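Local coordinates for protein trigger factor (Thermotoga maritima, PDB 2NSA) that probably acts as a ribosome-associated chaperone that keeps newly made proteins open and as a peptidyl-prolyl cis-trans isomerase, here seen through its C-terminal chaperone domain, at residues Glu56-Leu61 and Glu82-Arg87; Glu11-Glu16 and Glu31-Lys36; Val100-Lys105 and Arg153-Leu158; Ile43-Arg48 and Asp90-Asp95. All coordinates share one frame; numbering follows the deposited sequence.

How the contacts relate
All four contacts belong to the all-helical C-terminal domain, to which intrinsic chaperone activity is attributed. Contact 2 comes first along the chain, joining the neighbourhood of helix 6-12 to helix 25-36. Contacts 4 and 1 both tie the region of helix 47-64 to helix 77-105, their centres about 13 Å apart, and contact 1 falls within the span bracketed by contact 4. Contact 3 uses the far end of helix 77-105. The centres of contacts 1 and 3 are about 27 Å apart, on opposite sides of the chain's centre, so this one long helix spans much of the domain. Leu33 and Leu34 pack on Leu156, coupling contacts 2 and 3, while Arg94 NE probably bonds to Leu34 O, coupling 2 and 4.

Contact 1: Glu56-Leu61 and Glu82-Arg87; sequences EAINRL and EELKER
Leu84 makes the contact with a single methyl. Its CD2 sits 3.8 Å from Ala57 CB and 3.9 Å from Ile58 CG1, so two consecutive residues of helix 47-64 receive the same tip. Against Ala57 it is methyl on methyl; at Ile58 the partner is the methylene, and the two branched chains meet at a slant. No hydrogen bond crosses between the segments, and the adhesion is purely apolar.

The torsions explain the reach. Leu84 holds CG anti to its backbone N (chi1 -173°), which carries the fork out toward the other helix. The CB of Ala57 faces the partner directly, whereas Ile58 gets there by way of CG1. Ala57 CA and Leu84 CA, the nearest such pair, are 8.4 Å apart, a gap filled by the leucine and the short alanine methyl.

Further out, Ile58 also packs on Phe80 and Tyr67, and Leu84 on Val54. Off the contact, Arg87 NH2 forms a salt bridge of 2.8 Å with Glu83 OE2 along helix 77-105. That oxygen is also hydrogen-bonded to Tyr74 OH, so it has two partners.

This is helix-on-helix packing of small and branched aliphatic side chains, joining helices 47-64 and 77-105 in the all-helical C-terminal domain of trigger factor.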
loop_
_atom_site.group_PDB
_atom_site.type_symbol
_atom_site.label_atom_id
_atom_site.label_comp_id
_atom_site.label_asym_id
_atom_site.label_seq_id
_atom_site.Cartn_x
_atom_site.Cartn_y
_atom_site.Cartn_z
ATOM N N GLU A 56 1.353 12.864 -14.320
ATOM C CA GLU A 56 2.227 11.727 -14.545
ATOM C C GLU A 56 1.475 10.405 -14.481
ATOM O O GLU A 56 1.774 9.481 -15.245
ATOM C CB GLU A 56 3.383 11.782 -13.546
ATOM C CG GLU A 56 4.129 13.112 -13.652
ATOM C CD GLU A 56 5.262 13.259 -12.653
ATOM O OE1 GLU A 56 5.054 12.953 -11.462
ATOM O OE2 GLU A 56 6.356 13.702 -13.065
ATOM N N ALA A 57 0.482 10.324 -13.597
ATOM C CA ALA A 57 -0.331 9.115 -13.458
ATOM C C ALA A 57 -1.170 8.937 -14.720
ATOM O O ALA A 57 -1.328 7.824 -15.227
ATOM C CB ALA A 57 -1.241 9.227 -12.243
ATOM N N ILE A 58 -1.703 10.049 -15.219
ATOM C CA ILE A 58 -2.519 10.019 -16.425
ATOM C C ILE A 58 -1.657 9.670 -17.634
ATOM O O ILE A 58 -2.077 8.900 -18.496
ATOM C CB ILE A 58 -3.230 11.366 -16.638
ATOM C CG1 ILE A 58 -4.386 11.489 -15.643
ATOM C CG2 ILE A 58 -3.730 11.480 -18.079
ATOM C CD1 ILE A 58 -5.072 12.848 -15.634
ATOM N N ASN A 59 -0.451 10.224 -17.699
ATOM C CA ASN A 59 0.428 9.918 -18.821
ATOM C C ASN A 59 0.768 8.439 -18.823
ATOM O O ASN A 59 0.911 7.829 -19.884
ATOM C CB ASN A 59 1.711 10.748 -18.766
ATOM C CG ASN A 59 1.499 12.166 -19.241
ATOM O OD1 ASN A 59 0.764 12.403 -20.198
ATOM N ND2 ASN A 59 2.152 13.116 -18.586
ATOM N N ARG A 60 0.889 7.859 -17.632
ATOM C CA ARG A 60 1.199 6.437 -17.516
ATOM C C ARG A 60 0.006 5.625 -18.006
ATOM O O ARG A 60 0.174 4.643 -18.727
ATOM C CB ARG A 60 1.530 6.077 -16.060
ATOM C CG ARG A 60 1.543 4.578 -15.776
ATOM C CD ARG A 60 2.106 4.253 -14.395
ATOM N NE ARG A 60 1.723 5.240 -13.387
ATOM C CZ ARG A 60 2.531 6.196 -12.937
ATOM N NH1 ARG A 60 3.770 6.292 -13.401
ATOM N NH2 ARG A 60 2.101 7.060 -12.026
ATOM N N LEU A 61 -1.197 6.042 -17.619
ATOM C CA LEU A 61 -2.414 5.352 -18.036
ATOM C C LEU A 61 -2.552 5.406 -19.552
ATOM O O LEU A 61 -3.037 4.457 -20.175
ATOM C CB LEU A 61 -3.641 5.994 -17.387
ATOM C CG LEU A 61 -3.774 5.818 -15.872
ATOM C CD1 LEU A 61 -4.956 6.615 -15.367
ATOM C CD2 LEU A 61 -3.948 4.339 -15.543
ATOM N N GLU A 82 -9.701 15.338 -10.163
ATOM C CA GLU A 82 -9.979 15.660 -8.761
ATOM C C GLU A 82 -9.914 14.399 -7.902
ATOM O O GLU A 82 -9.352 14.414 -6.799
ATOM C CB GLU A 82 -11.363 16.316 -8.618
ATOM C CG GLU A 82 -11.413 17.803 -8.995
ATOM C CD GLU A 82 -12.829 18.316 -9.265
ATOM O OE1 GLU A 82 -13.774 17.905 -8.555
ATOM O OE2 GLU A 82 -12.996 19.147 -10.184
ATOM N N GLU A 83 -10.493 13.310 -8.397
ATOM C CA GLU A 83 -10.481 12.055 -7.653
ATOM C C GLU A 83 -9.073 11.494 -7.545
ATOM O O GLU A 83 -8.644 11.049 -6.476
ATOM C CB GLU A 83 -11.376 11.008 -8.315
ATOM C CG GLU A 83 -11.263 9.648 -7.642
ATOM C CD GLU A 83 -12.420 8.732 -7.955
ATOM O OE1 GLU A 83 -13.581 9.192 -7.883
ATOM O OE2 GLU A 83 -12.168 7.547 -8.257
ATOM N N LEU A 84 -8.360 11.510 -8.664
ATOM C CA LEU A 84 -7.002 10.997 -8.705
ATOM C C LEU A 84 -6.094 11.792 -7.776
ATOM O O LEU A 84 -5.187 11.232 -7.151
ATOM C CB LEU A 84 -6.469 11.040 -10.140
ATOM C CG LEU A 84 -5.120 10.384 -10.429
ATOM C CD1 LEU A 84 -5.090 8.971 -9.867
ATOM C CD2 LEU A 84 -4.880 10.371 -11.937
ATOM N N LYS A 85 -6.337 13.096 -7.669
ATOM C CA LYS A 85 -5.511 13.924 -6.797
ATOM C C LYS A 85 -5.690 13.485 -5.350
ATOM O O LYS A 85 -4.719 13.380 -4.597
ATOM C CB LYS A 85 -5.878 15.405 -6.926
ATOM C CG LYS A 85 -4.966 16.313 -6.102
ATOM C CD LYS A 85 -5.416 17.771 -6.121
ATOM C CE LYS A 85 -5.339 18.381 -7.516
ATOM N NZ LYS A 85 -5.750 19.818 -7.458
ATOM N N GLU A 86 -6.933 13.227 -4.956
ATOM C CA GLU A 86 -7.187 12.815 -3.582
ATOM C C GLU A 86 -6.598 11.432 -3.316
ATOM O O GLU A 86 -6.082 11.172 -2.225
ATOM C CB GLU A 86 -8.691 12.827 -3.287
ATOM C CG GLU A 86 -9.067 13.658 -2.056
ATOM C CD GLU A 86 -8.573 15.105 -2.134
ATOM O OE1 GLU A 86 -8.908 15.809 -3.111
ATOM O OE2 GLU A 86 -7.852 15.540 -1.214
ATOM N N ARG A 87 -6.665 10.549 -4.310
ATOM C CA ARG A 87 -6.113 9.201 -4.170
ATOM C C ARG A 87 -4.599 9.275 -4.014
ATOM O O ARG A 87 -4.010 8.552 -3.207
ATOM C CB ARG A 87 -6.454 8.342 -5.391
ATOM C CG ARG A 87 -7.932 7.989 -5.504
ATOM C CD ARG A 87 -8.157 6.901 -6.545
ATOM N NE ARG A 87 -9.555 6.476 -6.616
ATOM C CZ ARG A 87 -9.978 5.419 -7.305
ATOM N NH1 ARG A 87 -9.112 4.677 -7.982
ATOM N NH2 ARG A 87 -11.266 5.099 -7.313
#

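Contact 2: Glu11-Glu16 and Glu31-Lys36; sequences ESLKKE and EQLLEK
Apolar contact comes first: Leu13 offers one methyl to each of two neighbours on helix 25-36. Its CD1 lies 3.9 Å from Leu33 CD1, the two side chains crossing at about a right angle. Its CD2 rests against Gln32, 3.8 Å from both CG and CD, and the two chains run past one another in opposite senses. With CG anti to its carbonyl carbon (chi1 -60°), Leu13 directs both methyls at the helix. Leu33 is also covered by Leu9, Leu156 and Leu160.

Leu13 lies near the end of helix 6-12, where the chain passes into an extended run, and this packing fastens that exit to helix 25-36 within the helical C-terminal domain.

No hydrogen bond joins the two segments. Within 11-16, Lys15 folds back, and its NZ donates to Leu13 O at 2.8 Å, approaching from 52° above the carbonyl plane. Gln32 OE1 touches Leu13 CD2 at 3.3 Å, and Lys15 NZ stays 4.4 Å from OE1, too long for a hydrogen bond, though the ammonium charge may still favour the oxygen. On the backbone, Lys15 N reaches farther along the chain, bonding to His165 ND1 in the C-terminal histidine tag.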
loop_
_atom_site.group_PDB
_atom_site.type_symbol
_atom_site.label_atom_id
_atom_site.label_comp_id
_atom_site.label_asym_id
_atom_site.label_seq_id
_atom_site.Cartn_x
_atom_site.Cartn_y
_atom_site.Cartn_z
ATOM N N GLU A 11 -9.289 0.373 17.165
ATOM C CA GLU A 11 -10.505 0.065 17.908
ATOM C C GLU A 11 -11.680 -0.160 16.958
ATOM O O GLU A 11 -12.568 -0.965 17.241
ATOM C CB GLU A 11 -10.832 1.200 18.887
ATOM C CG GLU A 11 -12.152 1.024 19.631
ATOM C CD GLU A 11 -12.367 2.078 20.705
ATOM O OE1 GLU A 11 -12.242 3.285 20.395
ATOM O OE2 GLU A 11 -12.668 1.699 21.859
ATOM N N SER A 12 -11.675 0.541 15.825
ATOM C CA SER A 12 -12.752 0.416 14.844
ATOM C C SER A 12 -12.657 -0.890 14.065
ATOM O O SER A 12 -13.606 -1.292 13.387
ATOM C CB SER A 12 -12.718 1.588 13.855
ATOM O OG SER A 12 -11.619 1.481 12.965
ATOM N N LEU A 13 -11.507 -1.548 14.163
ATOM C CA LEU A 13 -11.281 -2.802 13.454
ATOM C C LEU A 13 -11.603 -4.030 14.300
ATOM O O LEU A 13 -11.512 -5.160 13.819
ATOM C CB LEU A 13 -9.826 -2.880 12.981
ATOM C CG LEU A 13 -9.337 -1.786 12.027
ATOM C CD1 LEU A 13 -7.858 -1.985 11.749
ATOM C CD2 LEU A 13 -10.133 -1.834 10.729
ATOM N N LYS A 14 -11.979 -3.811 15.555
ATOM C CA LYS A 14 -12.305 -4.919 16.445
ATOM C C LYS A 14 -13.525 -5.700 15.980
ATOM O O LYS A 14 -14.522 -5.122 15.551
ATOM C CB LYS A 14 -12.547 -4.416 17.868
ATOM C CG LYS A 14 -11.295 -3.982 18.597
ATOM C CD LYS A 14 -11.613 -3.622 20.040
ATOM C CE LYS A 14 -10.358 -3.234 20.806
ATOM N NZ LYS A 14 -10.655 -2.918 22.230
ATOM N N LYS A 15 -13.429 -7.022 16.065
ATOM C CA LYS A 15 -14.520 -7.902 15.678
ATOM C C LYS A 15 -15.001 -8.646 16.913
ATOM O O LYS A 15 -14.324 -8.660 17.941
ATOM C CB LYS A 15 -14.054 -8.897 14.615
ATOM C CG LYS A 15 -13.593 -8.246 13.320
ATOM C CD LYS A 15 -14.720 -7.458 12.669
ATOM C CE LYS A 15 -14.267 -6.785 11.382
ATOM N NZ LYS A 15 -13.231 -5.737 11.623
ATOM N N GLU A 16 -16.168 -9.270 16.814
ATOM C CA GLU A 16 -16.728 -9.999 17.943
ATOM C C GLU A 16 -17.304 -11.336 17.495
ATOM O O GLU A 16 -17.887 -11.442 16.419
ATOM C CB GLU A 16 -17.816 -9.150 18.613
ATOM C CG GLU A 16 -18.410 -9.737 19.889
ATOM C CD GLU A 16 -19.118 -8.687 20.737
ATOM O OE1 GLU A 16 -20.057 -8.038 20.230
ATOM O OE2 GLU A 16 -18.729 -8.511 21.911
ATOM N N GLU A 31 -6.990 -4.409 3.734
ATOM C CA GLU A 31 -7.688 -3.454 2.885
ATOM C C GLU A 31 -8.283 -2.290 3.679
ATOM O O GLU A 31 -8.023 -1.128 3.367
ATOM C CB GLU A 31 -8.791 -4.167 2.098
ATOM C CG GLU A 31 -9.355 -3.367 0.939
ATOM C CD GLU A 31 -10.409 -4.134 0.159
ATOM O OE1 GLU A 31 -10.149 -5.301 -0.205
ATOM O OE2 GLU A 31 -11.496 -3.569 -0.097
ATOM N N GLN A 32 -9.076 -2.590 4.704
ATOM C CA GLN A 32 -9.686 -1.530 5.500
ATOM C C GLN A 32 -8.635 -0.749 6.279
ATOM O O GLN A 32 -8.766 0.460 6.477
ATOM C CB GLN A 32 -10.731 -2.107 6.464
ATOM C CG GLN A 32 -11.480 -1.042 7.260
ATOM C CD GLN A 32 -12.718 -1.580 7.958
ATOM O OE1 GLN A 32 -12.640 -2.510 8.762
ATOM N NE2 GLN A 32 -13.871 -0.992 7.652
ATOM N N LEU A 33 -7.592 -1.442 6.722
ATOM C CA LEU A 33 -6.520 -0.793 7.465
ATOM C C LEU A 33 -5.843 0.241 6.572
ATOM O O LEU A 33 -5.661 1.393 6.966
ATOM C CB LEU A 33 -5.498 -1.832 7.934
ATOM C CG LEU A 33 -4.294 -1.298 8.711
ATOM C CD1 LEU A 33 -4.759 -0.481 9.904
ATOM C CD2 LEU A 33 -3.432 -2.470 9.154
ATOM N N LEU A 34 -5.486 -0.173 5.360
ATOM C CA LEU A 34 -4.833 0.719 4.405
ATOM C C LEU A 34 -5.717 1.899 4.028
ATOM O O LEU A 34 -5.238 3.019 3.849
ATOM C CB LEU A 34 -4.457 -0.044 3.131
ATOM C CG LEU A 34 -3.270 -1.001 3.193
ATOM C CD1 LEU A 34 -3.141 -1.732 1.866
ATOM C CD2 LEU A 34 -1.997 -0.225 3.509
ATOM N N GLU A 35 -7.012 1.645 3.901
ATOM C CA GLU A 35 -7.951 2.689 3.530
ATOM C C GLU A 35 -8.095 3.776 4.589
ATOM O O GLU A 35 -8.291 4.947 4.262
ATOM C CB GLU A 35 -9.319 2.072 3.242
ATOM C CG GLU A 35 -10.381 3.077 2.851
ATOM C CD GLU A 35 -11.712 2.423 2.537
ATOM O OE1 GLU A 35 -12.663 3.154 2.184
ATOM O OE2 GLU A 35 -11.808 1.179 2.640
ATOM N N LYS A 36 -7.981 3.396 5.856
ATOM C CA LYS A 36 -8.139 4.356 6.942
ATOM C C LYS A 36 -6.851 5.018 7.420
ATOM O O LYS A 36 -6.888 6.111 7.986
ATOM C CB LYS A 36 -8.837 3.683 8.128
ATOM C CG LYS A 36 -10.263 3.241 7.837
ATOM C CD LYS A 36 -11.137 4.422 7.440
ATOM C CE LYS A 36 -12.582 3.994 7.227
ATOM N NZ LYS A 36 -13.454 5.133 6.836
#

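Contact 3: Val100-Lys105 and Arg153-Leu158; sequences VLAQEK and RKVLDL
Val155 meets Leu101 and Ala102 through saturated carbons, and no ring, amide or carboxylate has a face or an edge in the contact. This is a steeply crossed helix pair: the segments of helices 77-105 and 140-160 run at 72° to each other, with axes 9.8 Å apart, in the buried interior of the helical C-terminal domain. The valine straddles its partners. CG1, anti to the backbone N (chi1 172°), rests on Leu101 CB at 3.8 Å, while CG2 takes the alanine. Ala102 CA and Val155 CA come within 6.1 Å, consistent with the small alanine side chain at the crossing. Farther along, the aliphatic part of Lys105 lies by Leu158, and the ammonium beyond it forms a salt bridge with Glu162. Leu151 and Leu159 extend the apolar surface along helix 140-160, touching Ala102 and Leu101 respectively. At the centre, Val155 CG2 stands 3.7 Å from Ala102 CB and 3.9 Å from Ala102 CA.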
loop_
_atom_site.group_PDB
_atom_site.type_symbol
_atom_site.label_atom_id
_atom_site.label_comp_id
_atom_site.label_asym_id
_atom_site.label_seq_id
_atom_site.Cartn_x
_atom_site.Cartn_y
_atom_site.Cartn_z
ATOM N N VAL A 100 6.857 5.457 8.953
ATOM C CA VAL A 100 7.040 5.861 10.344
ATOM C C VAL A 100 6.746 4.706 11.294
ATOM O O VAL A 100 7.470 4.519 12.272
ATOM C CB VAL A 100 6.146 7.061 10.715
ATOM C CG1 VAL A 100 6.193 7.306 12.227
ATOM C CG2 VAL A 100 6.641 8.308 9.995
ATOM N N LEU A 101 5.693 3.939 11.030
ATOM C CA LEU A 101 5.392 2.818 11.919
ATOM C C LEU A 101 6.513 1.787 11.853
ATOM O O LEU A 101 6.854 1.172 12.867
ATOM C CB LEU A 101 4.047 2.169 11.565
ATOM C CG LEU A 101 2.843 3.054 11.920
ATOM C CD1 LEU A 101 1.564 2.477 11.332
ATOM C CD2 LEU A 101 2.734 3.168 13.440
ATOM N N ALA A 102 7.107 1.600 10.678
ATOM C CA ALA A 102 8.192 0.629 10.571
ATOM C C ALA A 102 9.351 1.097 11.440
ATOM O O ALA A 102 9.968 0.298 12.145
ATOM C CB ALA A 102 8.643 0.472 9.122
ATOM N N GLN A 103 9.644 2.392 11.406
ATOM C CA GLN A 103 10.735 2.916 12.222
ATOM C C GLN A 103 10.386 2.815 13.703
ATOM O O GLN A 103 11.225 2.424 14.515
ATOM C CB GLN A 103 11.028 4.373 11.852
ATOM C CG GLN A 103 11.352 4.552 10.385
ATOM C CD GLN A 103 11.405 6.001 9.972
ATOM O OE1 GLN A 103 10.857 6.869 10.643
ATOM N NE2 GLN A 103 12.051 6.271 8.842
ATOM N N GLU A 104 9.152 3.147 14.064
ATOM C CA GLU A 104 8.762 3.078 15.466
ATOM C C GLU A 104 8.744 1.657 16.007
ATOM O O GLU A 104 8.998 1.440 17.193
ATOM C CB GLU A 104 7.395 3.725 15.679
ATOM C CG GLU A 104 7.400 5.213 15.401
ATOM C CD GLU A 104 6.067 5.861 15.671
ATOM O OE1 GLU A 104 5.042 5.151 15.659
ATOM O OE2 GLU A 104 6.048 7.089 15.882
ATOM N N LYS A 105 8.457 0.692 15.141
ATOM C CA LYS A 105 8.400 -0.708 15.554
ATOM C C LYS A 105 9.701 -1.481 15.387
ATOM O O LYS A 105 9.777 -2.654 15.763
ATOM C CB LYS A 105 7.292 -1.425 14.786
ATOM C CG LYS A 105 5.903 -0.978 15.186
ATOM C CD LYS A 105 4.857 -1.756 14.429
ATOM C CE LYS A 105 3.522 -1.659 15.128
ATOM N NZ LYS A 105 3.636 -2.193 16.517
ATOM N N ARG A 153 4.016 -4.978 4.056
ATOM C CA ARG A 153 3.252 -6.157 4.448
ATOM C C ARG A 153 3.502 -6.505 5.912
ATOM O O ARG A 153 2.568 -6.843 6.640
ATOM C CB ARG A 153 3.602 -7.368 3.571
ATOM C CG ARG A 153 2.826 -8.631 3.945
ATOM C CD ARG A 153 1.313 -8.397 3.934
ATOM N NE ARG A 153 0.751 -8.291 2.590
ATOM C CZ ARG A 153 0.651 -9.303 1.733
ATOM N NH1 ARG A 153 1.079 -10.513 2.071
ATOM N NH2 ARG A 153 0.109 -9.107 0.536
ATOM N N LYS A 154 4.751 -6.409 6.349
ATOM C CA LYS A 154 5.067 -6.729 7.734
ATOM C C LYS A 154 4.423 -5.737 8.696
ATOM O O LYS A 154 3.891 -6.128 9.732
ATOM C CB LYS A 154 6.585 -6.784 7.923
ATOM C CG LYS A 154 7.189 -7.973 7.187
ATOM C CD LYS A 154 8.667 -7.823 6.904
ATOM C CE LYS A 154 9.471 -7.765 8.172
ATOM N NZ LYS A 154 10.925 -7.895 7.882
ATOM N N VAL A 155 4.449 -4.455 8.349
ATOM C CA VAL A 155 3.844 -3.452 9.211
ATOM C C VAL A 155 2.335 -3.662 9.296
ATOM O O VAL A 155 1.763 -3.635 10.387
ATOM C CB VAL A 155 4.157 -2.020 8.712
ATOM C CG1 VAL A 155 3.361 -0.991 9.513
ATOM C CG2 VAL A 155 5.650 -1.747 8.858
ATOM N N LEU A 156 1.684 -3.887 8.159
ATOM C CA LEU A 156 0.239 -4.105 8.180
ATOM C C LEU A 156 -0.132 -5.345 8.997
ATOM O O LEU A 156 -1.060 -5.300 9.808
ATOM C CB LEU A 156 -0.305 -4.247 6.759
ATOM C CG LEU A 156 -0.134 -2.992 5.898
ATOM C CD1 LEU A 156 -0.563 -3.331 4.478
ATOM C CD2 LEU A 156 -0.950 -1.832 6.453
ATOM N N ASP A 157 0.592 -6.443 8.791
ATOM C CA ASP A 157 0.305 -7.678 9.526
ATOM C C ASP A 157 0.459 -7.473 11.030
ATOM O O ASP A 157 -0.370 -7.938 11.813
ATOM C CB ASP A 157 1.213 -8.811 9.049
ATOM C CG ASP A 157 0.798 -9.362 7.690
ATOM O OD1 ASP A 157 -0.254 -8.942 7.172
ATOM O OD2 ASP A 157 1.521 -10.220 7.147
ATOM N N LEU A 158 1.519 -6.780 11.437
ATOM C CA LEU A 158 1.737 -6.522 12.860
ATOM C C LEU A 158 0.593 -5.707 13.454
ATOM O O LEU A 158 0.123 -5.996 14.557
ATOM C CB LEU A 158 3.061 -5.783 13.076
ATOM C CG LEU A 158 4.336 -6.619 12.972
ATOM C CD1 LEU A 158 5.549 -5.698 12.910
ATOM C CD2 LEU A 158 4.434 -7.553 14.177
#

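Contact 4: Ile43-Arg48 and Asp90-Asp95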
loop_
_atom_site.group_PDB
_atom_site.type_symbol
_atom_site.label_atom_id
_atom_site.label_comp_id
_atom_site.label_asym_id
_atom_site.label_seq_id
_atom_site.Cartn_x
_atom_site.Cartn_y
_atom_site.Cartn_z
ATOM N N ILE A 43 -0.021 15.944 5.802
ATOM C CA ILE A 43 1.058 16.203 4.853
ATOM C C ILE A 43 0.936 17.643 4.369
ATOM O O ILE A 43 -0.143 18.080 3.968
ATOM C CB ILE A 43 0.955 15.288 3.607
ATOM C CG1 ILE A 43 1.062 13.815 4.010
ATOM C CG2 ILE A 43 2.039 15.661 2.600
ATOM C CD1 ILE A 43 2.461 13.360 4.361
ATOM N N GLU A 44 2.041 18.376 4.408
ATOM C CA GLU A 44 2.049 19.756 3.944
ATOM C C GLU A 44 2.753 19.796 2.587
ATOM O O GLU A 44 3.973 19.914 2.514
ATOM C CB GLU A 44 2.768 20.646 4.964
ATOM C CG GLU A 44 4.146 20.152 5.383
ATOM C CD GLU A 44 4.702 20.912 6.581
ATOM O OE1 GLU A 44 4.311 22.084 6.782
ATOM O OE2 GLU A 44 5.534 20.338 7.318
ATOM N N ILE A 45 1.974 19.682 1.516
ATOM C CA ILE A 45 2.516 19.684 0.160
ATOM C C ILE A 45 1.711 20.637 -0.729
ATOM O O ILE A 45 0.517 20.841 -0.507
ATOM C CB ILE A 45 2.498 18.242 -0.428
ATOM C CG1 ILE A 45 3.420 18.149 -1.639
ATOM C CG2 ILE A 45 1.082 17.840 -0.810
ATOM C CD1 ILE A 45 3.674 16.717 -2.085
ATOM N N SER A 46 2.360 21.221 -1.732
ATOM C CA SER A 46 1.683 22.169 -2.615
ATOM C C SER A 46 0.675 21.507 -3.541
ATOM O O SER A 46 0.824 20.341 -3.918
ATOM C CB SER A 46 2.703 22.939 -3.465
ATOM O OG SER A 46 3.212 22.143 -4.529
ATOM N N ASP A 47 -0.362 22.257 -3.898
ATOM C CA ASP A 47 -1.360 21.745 -4.823
ATOM C C ASP A 47 -0.656 21.526 -6.156
ATOM O O ASP A 47 -0.983 20.595 -6.896
ATOM C CB ASP A 47 -2.507 22.743 -5.010
ATOM C CG ASP A 47 -3.316 22.951 -3.746
ATOM O OD1 ASP A 47 -3.519 21.974 -2.991
ATOM O OD2 ASP A 47 -3.769 24.094 -3.508
ATOM N N ARG A 48 0.322 22.376 -6.462
ATOM C CA ARG A 48 1.045 22.237 -7.717
ATOM C C ARG A 48 1.724 20.868 -7.805
ATOM O O ARG A 48 1.678 20.213 -8.851
ATOM C CB ARG A 48 2.081 23.357 -7.889
ATOM C CG ARG A 48 2.852 23.295 -9.212
ATOM C CD ARG A 48 1.928 23.254 -10.427
ATOM N NE ARG A 48 2.664 22.913 -11.646
ATOM C CZ ARG A 48 2.125 22.304 -12.699
ATOM N NH1 ARG A 48 0.841 21.968 -12.690
ATOM N NH2 ARG A 48 2.879 22.011 -13.751
ATOM N N ASP A 90 -3.714 10.569 -0.665
ATOM C CA ASP A 90 -3.902 9.505 0.320
ATOM C C ASP A 90 -2.744 8.505 0.272
ATOM O O ASP A 90 -2.327 8.003 1.314
ATOM C CB ASP A 90 -5.236 8.782 0.110
ATOM C CG ASP A 90 -6.411 9.534 0.721
ATOM O OD1 ASP A 90 -6.189 10.405 1.591
ATOM O OD2 ASP A 90 -7.564 9.241 0.343
ATOM N N ASP A 91 -2.219 8.221 -0.923
ATOM C CA ASP A 91 -1.100 7.285 -1.042
ATOM C C ASP A 91 0.137 7.868 -0.358
ATOM O O ASP A 91 0.884 7.155 0.321
ATOM C CB ASP A 91 -0.726 6.992 -2.504
ATOM C CG ASP A 91 -1.777 6.183 -3.245
ATOM O OD1 ASP A 91 -2.558 5.457 -2.599
ATOM O OD2 ASP A 91 -1.800 6.263 -4.494
ATOM N N ILE A 92 0.370 9.159 -0.572
ATOM C CA ILE A 92 1.516 9.831 0.030
ATOM C C ILE A 92 1.404 9.762 1.551
ATOM O O ILE A 92 2.389 9.481 2.246
ATOM C CB ILE A 92 1.600 11.302 -0.433
ATOM C CG1 ILE A 92 1.948 11.338 -1.922
ATOM C CG2 ILE A 92 2.693 12.046 0.336
ATOM C CD1 ILE A 92 1.925 12.752 -2.521
ATOM N N LYS A 93 0.206 10.027 2.068
ATOM C CA LYS A 93 -0.019 9.960 3.509
ATOM C C LYS A 93 0.180 8.538 4.021
ATOM O O LYS A 93 0.847 8.317 5.038
ATOM C CB LYS A 93 -1.438 10.416 3.852
ATOM C CG LYS A 93 -1.666 11.897 3.657
ATOM C CD LYS A 93 -3.111 12.252 3.961
ATOM C CE LYS A 93 -3.367 13.726 3.801
ATOM N NZ LYS A 93 -4.801 14.045 4.053
ATOM N N ARG A 94 -0.400 7.580 3.306
ATOM C CA ARG A 94 -0.310 6.181 3.684
ATOM C C ARG A 94 1.139 5.714 3.741
ATOM O O ARG A 94 1.555 5.059 4.704
ATOM C CB ARG A 94 -1.091 5.314 2.691
ATOM C CG ARG A 94 -1.390 3.917 3.204
ATOM C CD ARG A 94 -2.226 3.098 2.224
ATOM N NE ARG A 94 -3.494 3.733 1.879
ATOM C CZ ARG A 94 -3.710 4.411 0.756
ATOM N NH1 ARG A 94 -2.737 4.545 -0.132
ATOM N NH2 ARG A 94 -4.905 4.939 0.510
ATOM N N ASP A 95 1.916 6.039 2.712
ATOM C CA ASP A 95 3.305 5.612 2.710
ATOM C C ASP A 95 4.101 6.243 3.851
ATOM O O ASP A 95 4.969 5.595 4.432
ATOM C CB ASP A 95 3.956 5.883 1.351
ATOM C CG ASP A 95 3.408 4.974 0.260
ATOM O OD1 ASP A 95 2.725 3.985 0.599
ATOM O OD2 ASP A 95 3.664 5.243 -0.937
#
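Ile43 presses hardest on Lys93. Its CG1 lies 3.4 Å from Lys93 CG, closer than carbons usually come, and 4.0 Å from Lys93 CA, so the isoleucine sits against the root of the lysine. The two chains pass in opposite directions. Lys93 puts CG anti to its carbonyl carbon (chi1 -70°), and from there its chain runs on extended, with Pro38 and Val41 also against it.

Everything else across the contact is looser. Ile43 CD1 stands 4.2 Å from Ile92 CG2, and Ile45 CD1 reaches Ile92 CD1 only at 4.4 Å. No hydrogen bond crosses, and none of the touching residues is fully buried: the contact lies at the surface.

Elsewhere on the helix, Arg94 NH1 bonds to Asp91 OD1 at 2.6 Å. The oxygen lies nearly in the guanidinium plane and uses its anti lone pair, while Arg94 NE turns to Leu34 O, so two bonds fix the guanidinium.

Through Ile43 and Ile45 the connection from helix 25-36 thus lies against helix 77-105 before helix 47-64 begins. Ser46 takes the N-cap position of helix 47-64, its OG hydrogen-bonded to Thr49 OG1, and that helix continues the cover with Leu53 on Ile92.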